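N-terminal cyanobactin protease (Planktothrix agardhii NIES-596, PDB 4H6W) probably acts as a subtilisin-like serine endopeptidase in prenylagaramide maturation, this chain being the N-terminal protease domain of a longer protein. Local coordinates at residues V25-G30 with S70-Q75; E148-L153 with D249-K254; T157-C162 with V187-W192; L202-D207 with G278-L283. All coordinates share one frame; numbering follows the deposited sequence.

Overall arrangement
Three of the four contacts reach the central parallel sheet of the subtilisin-like domain. Contact 1 sits on strand 24-28, contact 2 on strand 152-156 and contact 4 on an edge strand, 200-204; the centres of contacts 1 and 2 are about 18 Å apart, as are those of 1 and 4. Strand 152-156 runs on from contact 2 into the loop of contact 3, about 25 Å away between centres. Contacts 3 and 4 touch, Phe189 CZ lying 3.9 Å from Gly205 O. Two contacts come near the predicted charge-relay site: contact 1 holds Asp29, and in contact 3 the side chain of Asn159 is about 5 Å from that of Ser224.

Contact 1. Residues V25-G30 with S70-Q75; sequences VAVLDG and SIIFGQ
Strand residues Val25 and Val27 face the last turn of helix 63-73 across a gap that side chains fill, the backbones coming no nearer than 8.7 Å between the CA atoms of Val25 and Ile72. It is a helix packed on the central parallel sheet of the subtilisin-like alpha/beta fold. The two valines point toward the helix, while Ala26 between them points away. Val27 and Ile72 meet tip to tip, CG2 of Val27 lying 4.0 Å from CD1 of Ile72. CG1 of Val27 is anti to the backbone N (chi1 178°), which leaves CG2 as the methyl that meets the helix. CG2 of Val27 also reaches the edge of the Phe73 ring, 4.1 Å from CE2 of Phe73. CZ of Phe73 lies 3.8 Å from CB of Val25 and 3.7 Å from Val25 O, which is again at the ring edge. One ring face is taken by the preceding residue, CG2 of Ile72 standing 3.7 Å above the centre of the Phe73 ring. The patch is apolar and buried; two residues beyond Val27 is Asp29, the predicted charge-relay acid, whose OD2 bonds His64 ND1 near the start of the same helix. Strand 24-28 runs between strands 88-91 and 121-124. Helix 223-243 packs beside the contact, Ala235 against Val25 and Pro228 against Ile72, and helix 104-116 receives Ala26 and Leu28.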
loop_
_atom_site.group_PDB
_atom_site.type_symbol
_atom_site.label_atom_id
_atom_site.label_comp_id
_atom_site.label_asym_id
_atom_site.label_seq_id
_atom_site.Cartn_x
_atom_site.Cartn_y
_atom_site.Cartn_z
ATOM N N VAL A 25 -9.813 2.429 -3.625
ATOM C CA VAL A 25 -8.714 2.262 -2.675
ATOM C C VAL A 25 -9.001 3.098 -1.429
ATOM O O VAL A 25 -9.221 4.300 -1.522
ATOM C CB VAL A 25 -7.354 2.672 -3.296
ATOM C CG1 VAL A 25 -6.240 2.661 -2.258
ATOM C CG2 VAL A 25 -6.984 1.745 -4.446
ATOM N N ALA A 26 -9.022 2.449 -0.271
ATOM C CA ALA A 26 -9.238 3.149 0.998
ATOM C C ALA A 26 -7.899 3.431 1.652
ATOM O O ALA A 26 -7.037 2.561 1.686
ATOM C CB ALA A 26 -10.107 2.317 1.923
ATOM N N VAL A 27 -7.718 4.647 2.159
ATOM C CA VAL A 27 -6.493 4.988 2.879
ATOM C C VAL A 27 -6.821 5.153 4.355
ATOM O O VAL A 27 -7.542 6.075 4.737
ATOM C CB VAL A 27 -5.807 6.249 2.316
ATOM C CG1 VAL A 27 -4.577 6.580 3.141
ATOM C CG2 VAL A 27 -5.440 6.068 0.840
ATOM N N LEU A 28 -6.324 4.222 5.169
ATOM C CA LEU A 28 -6.536 4.261 6.610
ATOM C C LEU A 28 -5.300 4.834 7.275
ATOM O O LEU A 28 -4.268 4.163 7.406
ATOM C CB LEU A 28 -6.873 2.875 7.170
ATOM C CG LEU A 28 -8.314 2.386 7.017
ATOM C CD1 LEU A 28 -8.777 2.346 5.565
ATOM C CD2 LEU A 28 -8.452 1.020 7.655
ATOM N N ASP A 29 -5.421 6.091 7.687
ATOM C CA ASP A 29 -4.284 6.885 8.115
ATOM C C ASP A 29 -4.795 8.107 8.880
ATOM O O ASP A 29 -5.891 8.068 9.450
ATOM C CB ASP A 29 -3.495 7.318 6.884
ATOM C CG ASP A 29 -2.032 7.515 7.174
ATOM O OD1 ASP A 29 -1.249 6.622 6.771
ATOM O OD2 ASP A 29 -1.673 8.544 7.808
ATOM N N GLY A 30 -4.006 9.181 8.904
ATOM C CA GLY A 30 -4.464 10.444 9.482
ATOM C C GLY A 30 -5.334 11.212 8.502
ATOM O O GLY A 30 -5.540 10.777 7.353
ATOM N N SER A 70 -1.303 11.050 -1.334
ATOM C CA SER A 70 -0.888 11.724 -2.550
ATOM C C SER A 70 -0.095 10.774 -3.422
ATOM O O SER A 70 -0.237 10.821 -4.643
ATOM C CB SER A 70 -0.129 13.021 -2.278
ATOM O OG SER A 70 1.169 12.765 -1.809
ATOM N N ILE A 71 0.688 9.886 -2.797
ATOM C CA ILE A 71 1.411 8.810 -3.520
ATOM C C ILE A 71 0.497 7.984 -4.438
ATOM O O ILE A 71 0.883 7.604 -5.557
ATOM C CB ILE A 71 2.194 7.890 -2.546
ATOM C CG1 ILE A 71 3.422 8.642 -1.998
ATOM C CG2 ILE A 71 2.614 6.589 -3.232
ATOM C CD1 ILE A 71 3.876 8.227 -0.629
ATOM N N ILE A 72 -0.724 7.737 -3.978
ATOM C CA ILE A 72 -1.689 6.972 -4.751
ATOM C C ILE A 72 -2.489 7.851 -5.717
ATOM O O ILE A 72 -2.639 7.490 -6.878
ATOM C CB ILE A 72 -2.650 6.172 -3.835
ATOM C CG1 ILE A 72 -1.860 5.246 -2.909
ATOM C CG2 ILE A 72 -3.651 5.369 -4.654
ATOM C CD1 ILE A 72 -2.635 4.817 -1.671
ATOM N N PHE A 73 -2.999 8.987 -5.241
ATOM C CA PHE A 73 -4.011 9.762 -5.988
ATOM C C PHE A 73 -3.533 11.081 -6.590
ATOM O O PHE A 73 -4.325 11.774 -7.218
ATOM C CB PHE A 73 -5.241 10.039 -5.111
ATOM C CG PHE A 73 -5.942 8.799 -4.657
ATOM C CD1 PHE A 73 -6.733 8.070 -5.537
ATOM C CD2 PHE A 73 -5.795 8.345 -3.351
ATOM C CE1 PHE A 73 -7.366 6.908 -5.119
ATOM C CE2 PHE A 73 -6.429 7.188 -2.925
ATOM C CZ PHE A 73 -7.209 6.463 -3.810
ATOM N N GLY A 74 -2.268 11.446 -6.377
ATOM C CA GLY A 74 -1.722 12.661 -6.972
ATOM C C GLY A 74 -2.054 12.708 -8.453
ATOM O O GLY A 74 -1.733 11.782 -9.201
ATOM N N GLN A 75 -2.738 13.765 -8.879
ATOM C CA GLN A 75 -3.144 13.880 -10.282
ATOM C C GLN A 75 -1.935 14.180 -11.152
ATOM O O GLN A 75 -1.055 14.954 -10.766
ATOM C CB GLN A 75 -4.217 14.959 -10.462
ATOM C CG GLN A 75 -5.553 14.639 -9.806
ATOM C CD GLN A 75 -6.130 13.311 -10.234
ATOM O OE1 GLN A 75 -6.228 12.390 -9.430
ATOM N NE2 GLN A 75 -6.508 13.194 -11.496
#

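Contact 2. Residues E148-L153 with D249-K254; sequences ENNVLL and DPQKVK
The side-chain amide of Asn150 is a flat group held between two residues of the facing helix start: CD of Pro250 lies over one face, 3.6 Å from Asn150 CG, and the amide of Gln251 over the opposite one, its plane turned only 28° from that of Asn150. The edges do the bonding. ND2 of Asn150 gives a nearly straight bond to OD1 of Asp249 at 2.7 Å; the acceptor lies in the amide plane, yet is itself met from above its carboxylate, since the two planes stand 75° apart. At the other edge OD1 of Asn150 accepts Gln251 N at 3.0 Å, in plane and on a lone pair, with the N-H bent well off the line. CG of Asn150 is anti to the backbone N (chi1 -159°), which carries the amide across to the helix. Asp249 is the N-cap of helix 250-259, its OD1 also taking Lys252 N in a weak bond. An alanine at Asn150 would probably leave Gln251 N without its acceptor and open a gap between Pro250 and Gln251. NE2 of Gln251 bonds Gln147 O and a water that donates to Val151 O. Beyond the polar end, CB of Leu152 packs on CB of Pro250 at 3.8 Å and its CD1 on CB of Lys254 at 3.6 Å. Strand 152-156 starts here, between strands 121-124 and 175-180; Pro250 and Val253 rest on helix 223-243, while Val151 and Leu153 turn away toward helix 104-116.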
loop_
_atom_site.group_PDB
_atom_site.type_symbol
_atom_site.label_atom_id
_atom_site.label_comp_id
_atom_site.label_asym_id
_atom_site.label_seq_id
_atom_site.Cartn_x
_atom_site.Cartn_y
_atom_site.Cartn_z
ATOM N N GLU A 148 -13.565 -12.748 2.993
ATOM C CA GLU A 148 -14.906 -13.127 2.554
ATOM C C GLU A 148 -15.463 -12.248 1.440
ATOM O O GLU A 148 -16.326 -12.688 0.676
ATOM C CB GLU A 148 -15.866 -13.169 3.741
ATOM C CG GLU A 148 -15.533 -14.278 4.731
ATOM C CD GLU A 148 -16.271 -14.162 6.057
ATOM O OE1 GLU A 148 -16.812 -13.071 6.376
ATOM O OE2 GLU A 148 -16.300 -15.175 6.794
ATOM N N ASN A 149 -14.985 -11.012 1.350
ATOM C CA ASN A 149 -15.531 -10.055 0.379
ATOM C C ASN A 149 -14.557 -9.752 -0.752
ATOM O O ASN A 149 -14.790 -8.844 -1.549
ATOM C CB ASN A 149 -15.943 -8.750 1.071
ATOM C CG ASN A 149 -17.238 -8.878 1.852
ATOM O OD1 ASN A 149 -18.279 -8.372 1.428
ATOM N ND2 ASN A 149 -17.181 -9.547 3.004
ATOM N N ASN A 150 -13.465 -10.516 -0.801
ATOM C CA ASN A 150 -12.378 -10.316 -1.761
ATOM C C ASN A 150 -11.846 -8.879 -1.791
ATOM O O ASN A 150 -11.779 -8.249 -2.853
ATOM C CB ASN A 150 -12.785 -10.774 -3.164
ATOM C CG ASN A 150 -11.588 -11.074 -4.046
ATOM O OD1 ASN A 150 -10.431 -10.840 -3.658
ATOM N ND2 ASN A 150 -11.853 -11.584 -5.250
ATOM N N VAL A 151 -11.489 -8.365 -0.614
ATOM C CA VAL A 151 -10.819 -7.071 -0.480
ATOM C C VAL A 151 -9.382 -7.351 -0.086
ATOM O O VAL A 151 -9.144 -8.124 0.834
ATOM C CB VAL A 151 -11.472 -6.200 0.616
ATOM C CG1 VAL A 151 -10.749 -4.876 0.772
ATOM C CG2 VAL A 151 -12.941 -5.979 0.313
ATOM N N LEU A 152 -8.430 -6.729 -0.787
ATOM C CA LEU A 152 -6.999 -6.879 -0.464
ATOM C C LEU A 152 -6.478 -5.834 0.528
ATOM O O LEU A 152 -6.507 -4.638 0.253
ATOM C CB LEU A 152 -6.155 -6.828 -1.734
ATOM C CG LEU A 152 -4.629 -6.940 -1.607
ATOM C CD1 LEU A 152 -4.185 -8.242 -0.929
ATOM C CD2 LEU A 152 -4.030 -6.797 -3.000
ATOM N N LEU A 153 -6.008 -6.293 1.681
ATOM C CA LEU A 153 -5.401 -5.404 2.660
ATOM C C LEU A 153 -3.880 -5.433 2.502
ATOM O O LEU A 153 -3.268 -6.512 2.488
ATOM C CB LEU A 153 -5.810 -5.788 4.088
ATOM C CG LEU A 153 -5.571 -4.631 5.064
ATOM C CD1 LEU A 153 -6.742 -4.429 6.003
ATOM C CD2 LEU A 153 -4.267 -4.791 5.817
ATOM N N ASP A 249 -10.090 -9.031 -9.578
ATOM C CA ASP A 249 -9.946 -10.005 -8.496
ATOM C C ASP A 249 -8.743 -9.699 -7.585
ATOM O O ASP A 249 -7.614 -10.125 -7.871
ATOM C CB ASP A 249 -9.835 -11.403 -9.090
ATOM C CG ASP A 249 -10.037 -12.513 -8.056
ATOM O OD1 ASP A 249 -9.817 -12.302 -6.832
ATOM O OD2 ASP A 249 -10.406 -13.623 -8.492
ATOM N N PRO A 250 -8.978 -8.965 -6.473
ATOM C CA PRO A 250 -7.859 -8.506 -5.624
ATOM C C PRO A 250 -7.038 -9.616 -4.974
ATOM O O PRO A 250 -5.842 -9.425 -4.731
ATOM C CB PRO A 250 -8.547 -7.644 -4.567
ATOM C CG PRO A 250 -9.806 -7.201 -5.235
ATOM C CD PRO A 250 -10.256 -8.392 -6.025
ATOM N N GLN A 251 -7.654 -10.762 -4.708
ATOM C CA GLN A 251 -6.896 -11.914 -4.215
ATOM C C GLN A 251 -5.993 -12.514 -5.306
ATOM O O GLN A 251 -4.891 -12.948 -5.007
ATOM C CB GLN A 251 -7.813 -12.956 -3.561
ATOM C CG GLN A 251 -8.166 -12.586 -2.124
ATOM C CD GLN A 251 -9.511 -13.111 -1.646
ATOM O OE1 GLN A 251 -10.128 -13.984 -2.270
ATOM N NE2 GLN A 251 -9.976 -12.580 -0.519
ATOM N N LYS A 252 -6.450 -12.505 -6.562
ATOM C CA LYS A 252 -5.600 -12.868 -7.706
ATOM C C LYS A 252 -4.455 -11.882 -7.813
ATOM O O LYS A 252 -3.322 -12.257 -8.105
ATOM C CB LYS A 252 -6.367 -12.833 -9.032
ATOM C CG LYS A 252 -6.990 -14.133 -9.514
ATOM C CD LYS A 252 -6.711 -14.289 -11.010
ATOM C CE LYS A 252 -7.967 -14.552 -11.850
ATOM N NZ LYS A 252 -8.843 -15.687 -11.405
ATOM N N VAL A 253 -4.745 -10.611 -7.582
ATOM C CA VAL A 253 -3.710 -9.589 -7.733
ATOM C C VAL A 253 -2.623 -9.739 -6.670
ATOM O O VAL A 253 -1.424 -9.647 -6.989
ATOM C CB VAL A 253 -4.300 -8.164 -7.796
ATOM C CG1 VAL A 253 -3.202 -7.122 -7.780
ATOM C CG2 VAL A 253 -5.179 -8.017 -9.038
ATOM N N LYS A 254 -3.026 -10.018 -5.429
ATOM C CA LYS A 254 -2.047 -10.275 -4.360
ATOM C C LYS A 254 -1.019 -11.347 -4.771
ATOM O O LYS A 254 0.187 -11.134 -4.669
ATOM C CB LYS A 254 -2.745 -10.692 -3.067
ATOM C CG LYS A 254 -1.795 -11.041 -1.929
ATOM C CD LYS A 254 -2.539 -11.460 -0.670
ATOM C CE LYS A 254 -3.207 -12.824 -0.800
ATOM N NZ LYS A 254 -2.268 -13.939 -0.497
HETATM O O HOH W 1 -8.599 -10.714 1.228
#

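Contact 3. Residues T157-C162 with V187-W192; sequences TGNDGC and VDFSNW
Asn191 grips the loop 157-162 with both its backbone and its side chain. Asn191 N bonds Gly158 O at 2.8 Å, and Asn191 ND2 reaches Thr157 O at 3.1 Å, the acceptor lying nearly in the plane of the Asn191 amide. In this subtilisin-like fold the loop carries Asn159, whose place next to Ser224 is consistent with the oxyanion-hole asparagine of the family; its OD1 bonds Thr223 OG1. Further along, Gly161 N bonds Phe189 O at 2.7 Å, from above the carbonyl plane, and Trp192 N bonds Cys162 O at 3.3 Å. With CG anti to its carbonyl carbon (chi1 -68°), Asn191 directs its amide into the bend of the loop, where OD1 accepts weakly from Asp160 N and from Cys162 N. The carboxylate of Asp160 lies nearly coplanar with this amide, its OD2 modelled close to ND2, although the position of OD2 is doubtful. A leucine in place of Asn191 would probably leave Thr157 O without this donor and Asp160 N and Cys162 N without their shared acceptor, setting the bend free to shift. A side chain at Gly158 would run into ND2 of Asn191. Packing takes over at the two ends: Phe189 lies side by side with Asn159, pointing the same way, CD1 being 3.8 Å from Asn159 OD1. At the other end the Trp192 ring lies against the backbone of Cys162, the residue disulfide-bonded to Cys164, with Cys162 C 3.5 Å above the ring plane and offset toward its rim.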
loop_
_atom_site.group_PDB
_atom_site.type_symbol
_atom_site.label_atom_id
_atom_site.label_comp_id
_atom_site.label_asym_id
_atom_site.label_seq_id
_atom_site.Cartn_x
_atom_site.Cartn_y
_atom_site.Cartn_z
ATOM N N THR A 157 5.372 -3.256 6.746
ATOM C CA THR A 157 6.054 -4.180 7.661
ATOM C C THR A 157 6.599 -3.473 8.918
ATOM O O THR A 157 6.735 -4.096 9.975
ATOM C CB THR A 157 7.227 -4.908 6.963
ATOM O OG1 THR A 157 8.191 -3.952 6.504
ATOM C CG2 THR A 157 6.734 -5.749 5.779
ATOM N N GLY A 158 6.926 -2.187 8.801
ATOM C CA GLY A 158 7.423 -1.426 9.939
ATOM C C GLY A 158 8.888 -1.039 9.830
ATOM O O GLY A 158 9.643 -1.614 9.039
ATOM N N ASN A 159 9.294 -0.081 10.661
ATOM C CA ASN A 159 10.585 0.590 10.515
ATOM C C ASN A 159 11.467 0.462 11.749
ATOM O O ASN A 159 12.221 1.372 12.082
ATOM C CB ASN A 159 10.349 2.058 10.161
ATOM C CG ASN A 159 9.163 2.232 9.235
ATOM O OD1 ASN A 159 9.237 1.893 8.045
ATOM N ND2 ASN A 159 8.047 2.725 9.780
ATOM N N ASP A 160 11.384 -0.694 12.400
ATOM C CA ASP A 160 12.098 -0.953 13.648
ATOM C C ASP A 160 13.491 -1.509 13.380
ATOM O O ASP A 160 14.288 -1.657 14.296
ATOM C CB ASP A 160 11.307 -1.926 14.541
ATOM C CG ASP A 160 9.862 -1.489 14.766
ATOM O OD1 ASP A 160 9.615 -0.570 15.580
ATOM O OD2 ASP A 160 8.970 -2.078 14.120
ATOM N N GLY A 161 13.782 -1.817 12.122
ATOM C CA GLY A 161 15.104 -2.300 11.732
ATOM C C GLY A 161 15.479 -3.591 12.411
ATOM O O GLY A 161 16.633 -3.795 12.751
ATOM N N CYS A 162 14.497 -4.464 12.616
ATOM C CA CYS A 162 14.729 -5.735 13.294
ATOM C C CYS A 162 13.820 -6.827 12.752
ATOM O O CYS A 162 12.910 -6.561 11.956
ATOM C CB CYS A 162 14.581 -5.592 14.823
ATOM S SG CYS A 162 13.014 -4.885 15.405
ATOM N N VAL A 187 16.627 -1.632 2.810
ATOM C CA VAL A 187 17.135 -0.602 3.694
ATOM C C VAL A 187 17.237 -1.168 5.108
ATOM O O VAL A 187 16.593 -2.171 5.422
ATOM C CB VAL A 187 16.246 0.644 3.633
ATOM C CG1 VAL A 187 16.314 1.256 2.244
ATOM C CG2 VAL A 187 14.817 0.273 3.970
ATOM N N ASP A 188 18.057 -0.545 5.950
ATOM C CA ASP A 188 18.262 -1.032 7.314
ATOM C C ASP A 188 16.983 -1.066 8.144
ATOM O O ASP A 188 16.744 -2.032 8.866
ATOM C CB ASP A 188 19.300 -0.173 8.042
ATOM C CG ASP A 188 20.729 -0.609 7.769
ATOM O OD1 ASP A 188 20.938 -1.602 7.026
ATOM O OD2 ASP A 188 21.645 0.046 8.314
ATOM N N PHE A 189 16.171 -0.012 8.042
ATOM C CA PHE A 189 15.034 0.167 8.934
ATOM C C PHE A 189 13.875 -0.809 8.714
ATOM O O PHE A 189 13.100 -1.049 9.627
ATOM C CB PHE A 189 14.532 1.619 8.915
ATOM C CG PHE A 189 14.126 2.120 7.552
ATOM C CD1 PHE A 189 12.873 1.809 7.022
ATOM C CD2 PHE A 189 14.980 2.939 6.814
ATOM C CE1 PHE A 189 12.494 2.278 5.769
ATOM C CE2 PHE A 189 14.605 3.415 5.563
ATOM C CZ PHE A 189 13.360 3.081 5.036
ATOM N N SER A 190 13.783 -1.382 7.518
ATOM C CA SER A 190 12.633 -2.194 7.101
ATOM C C SER A 190 12.540 -3.514 7.874
ATOM O O SER A 190 13.478 -4.306 7.850
ATOM C CB SER A 190 12.734 -2.459 5.594
ATOM O OG SER A 190 11.463 -2.704 5.020
ATOM N N ASN A 191 11.428 -3.753 8.568
ATOM C CA ASN A 191 11.293 -4.995 9.344
ATOM C C ASN A 191 11.275 -6.225 8.447
ATOM O O ASN A 191 10.819 -6.177 7.296
ATOM C CB ASN A 191 10.065 -4.988 10.259
ATOM C CG ASN A 191 10.192 -3.989 11.386
ATOM O OD1 ASN A 191 11.296 -3.669 11.816
ATOM N ND2 ASN A 191 9.057 -3.488 11.878
ATOM N N TRP A 192 11.805 -7.317 8.975
ATOM C CA TRP A 192 11.765 -8.584 8.283
ATOM C C TRP A 192 11.357 -9.645 9.319
ATOM O O TRP A 192 11.098 -9.312 10.476
ATOM C CB TRP A 192 13.097 -8.851 7.551
ATOM C CG TRP A 192 14.232 -9.241 8.439
ATOM C CD1 TRP A 192 14.650 -10.508 8.702
ATOM C CD2 TRP A 192 15.095 -8.368 9.182
ATOM N NE1 TRP A 192 15.714 -10.490 9.566
ATOM C CE2 TRP A 192 16.007 -9.192 9.889
ATOM C CE3 TRP A 192 15.179 -6.979 9.333
ATOM C CZ2 TRP A 192 17.000 -8.673 10.735
ATOM C CZ3 TRP A 192 16.168 -6.461 10.173
ATOM C CH2 TRP A 192 17.070 -7.313 10.859
#

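Contact 4. Residues L202-D207 with G278-L283; sequences LAPGKD and GKLNIL
Leu280 points its side chain toward strand 200-204 and lies alongside Ala203 and Pro204, whereas Leu202 does not point at 278-283 and meets it mainly through its backbone. CG of Leu280 is anti to the backbone N (chi1 168°), an arrangement that brings CD2 to 4.2 Å from Ala203 CB and 4.3 Å from Pro204 CD. CB of Leu280 rests 3.4 Å from Leu202 O. Leu202 turns otherwise: its CB lies 3.8 Å from Gly278 O, and the branch beyond it packs on Leu276 and Met180. The side chain of Lys279 also touches Met180, so Leu202 and Lys279 share Met180 of strand 175-180 as a neighbour, while Ala203 lies against Ala226 and Val230 of helix 223-243. Between these side chains the backbones form a single bridge of Leu202 with Lys279. Leu202 N donates to Gly278 O at 2.7 Å and Leu202 O receives Leu280 N at 2.8 Å, both bonds close to straight, the second with the donor nearly along the C=O axis. One residue thus bonds the neighbours of Lys279 on both sides, the pattern of a parallel bridge, set against an outermost strand of the main sheet. Gly278 adopts backbone angles (phi 134°, psi -166°) that would drive a side chain into the preceding carbonyl O. Just beyond, Asn281 caps helix 282-289, its OD1 taking Asp284 N. Because both bonds join main chain to main chain, the join depends little on side-chain chemistry apart from Gly278, and the apolar touches of Leu280 add a modest hydrophobic cover beside it.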
loop_
_atom_site.group_PDB
_atom_site.type_symbol
_atom_site.label_atom_id
_atom_site.label_comp_id
_atom_site.label_asym_id
_atom_site.label_seq_id
_atom_site.Cartn_x
_atom_site.Cartn_y
_atom_site.Cartn_z
ATOM N N LEU A 202 9.279 -6.098 -1.347
ATOM C CA LEU A 202 9.911 -4.785 -1.238
ATOM C C LEU A 202 9.446 -3.864 -2.349
ATOM O O LEU A 202 9.436 -4.254 -3.518
ATOM C CB LEU A 202 11.435 -4.901 -1.291
ATOM C CG LEU A 202 12.112 -5.636 -0.133
ATOM C CD1 LEU A 202 13.622 -5.651 -0.342
ATOM C CD2 LEU A 202 11.742 -5.012 1.213
ATOM N N ALA A 203 9.061 -2.647 -1.964
ATOM C CA ALA A 203 8.770 -1.554 -2.907
ATOM C C ALA A 203 9.572 -0.290 -2.539
ATOM O O ALA A 203 10.009 -0.138 -1.384
ATOM C CB ALA A 203 7.287 -1.254 -2.914
ATOM N N PRO A 204 9.773 0.628 -3.513
ATOM C CA PRO A 204 10.570 1.830 -3.216
ATOM C C PRO A 204 10.080 2.539 -1.964
ATOM O O PRO A 204 8.880 2.805 -1.824
ATOM C CB PRO A 204 10.348 2.703 -4.455
ATOM C CG PRO A 204 10.141 1.709 -5.554
ATOM C CD PRO A 204 9.325 0.607 -4.923
ATOM N N GLY A 205 10.997 2.840 -1.057
ATOM C CA GLY A 205 10.627 3.461 0.209
ATOM C C GLY A 205 11.648 4.448 0.742
ATOM O O GLY A 205 11.634 4.802 1.930
ATOM N N LYS A 206 12.521 4.903 -0.148
ATOM C CA LYS A 206 13.531 5.888 0.185
ATOM C C LYS A 206 13.232 7.178 -0.586
ATOM O O LYS A 206 13.119 7.160 -1.817
ATOM C CB LYS A 206 14.904 5.337 -0.198
ATOM C CG LYS A 206 16.091 6.078 0.374
ATOM C CD LYS A 206 16.543 5.460 1.687
ATOM C CE LYS A 206 17.992 5.825 1.973
ATOM N NZ LYS A 206 18.391 5.311 3.312
ATOM N N ASP A 207 13.080 8.289 0.135
ATOM C CA ASP A 207 12.903 9.613 -0.493
ATOM C C ASP A 207 11.764 9.681 -1.506
ATOM O O ASP A 207 11.936 10.187 -2.620
ATOM C CB ASP A 207 14.206 10.075 -1.151
ATOM C CG ASP A 207 15.377 10.037 -0.195
ATOM O OD1 ASP A 207 15.295 10.666 0.888
ATOM O OD2 ASP A 207 16.371 9.364 -0.528
ATOM N N GLY A 278 10.736 -10.852 -2.129
ATOM C CA GLY A 278 11.473 -10.190 -3.200
ATOM C C GLY A 278 11.034 -8.775 -3.534
ATOM O O GLY A 278 10.291 -8.151 -2.773
ATOM N N LYS A 279 11.493 -8.286 -4.689
ATOM C CA LYS A 279 11.269 -6.909 -5.139
ATOM C C LYS A 279 10.075 -6.788 -6.058
ATOM O O LYS A 279 9.884 -7.622 -6.944
ATOM C CB LYS A 279 12.497 -6.373 -5.872
ATOM C CG LYS A 279 13.766 -6.338 -5.035
ATOM C CD LYS A 279 14.925 -5.721 -5.801
ATOM C CE LYS A 279 15.773 -6.764 -6.502
ATOM N NZ LYS A 279 17.012 -6.126 -7.031
ATOM N N LEU A 280 9.283 -5.739 -5.845
ATOM C CA LEU A 280 8.169 -5.401 -6.723
ATOM C C LEU A 280 8.591 -5.407 -8.187
ATOM O O LEU A 280 9.576 -4.757 -8.557
ATOM C CB LEU A 280 7.611 -4.025 -6.362
ATOM C CG LEU A 280 6.633 -3.379 -7.347
ATOM C CD1 LEU A 280 5.286 -4.090 -7.330
ATOM C CD2 LEU A 280 6.484 -1.900 -7.011
ATOM N N ASN A 281 7.839 -6.138 -9.007
ATOM C CA ASN A 281 8.168 -6.318 -10.415
ATOM C C ASN A 281 6.898 -6.250 -11.229
ATOM O O ASN A 281 6.215 -7.259 -11.425
ATOM C CB ASN A 281 8.885 -7.660 -10.633
ATOM C CG ASN A 281 9.401 -7.846 -12.059
ATOM O OD1 ASN A 281 8.814 -7.374 -13.044
ATOM N ND2 ASN A 281 10.507 -8.551 -12.173
ATOM N N ILE A 282 6.601 -5.047 -11.706
ATOM C CA ILE A 282 5.323 -4.741 -12.351
ATOM C C ILE A 282 5.075 -5.566 -13.623
ATOM O O ILE A 282 3.982 -6.137 -13.803
ATOM C CB ILE A 282 5.206 -3.227 -12.658
ATOM C CG1 ILE A 282 5.301 -2.400 -11.360
ATOM C CG2 ILE A 282 3.926 -2.919 -13.430
ATOM C CD1 ILE A 282 5.154 -0.901 -11.576
ATOM N N LEU A 283 6.086 -5.633 -14.492
ATOM C CA LEU A 283 5.943 -6.300 -15.799
ATOM C C LEU A 283 5.603 -7.772 -15.637
ATOM O O LEU A 283 4.684 -8.285 -16.279
ATOM C CB LEU A 283 7.199 -6.121 -16.653
ATOM C CG LEU A 283 7.363 -4.689 -17.150
ATOM C CD1 LEU A 283 8.599 -4.543 -18.031
ATOM C CD2 LEU A 283 6.099 -4.252 -17.890
#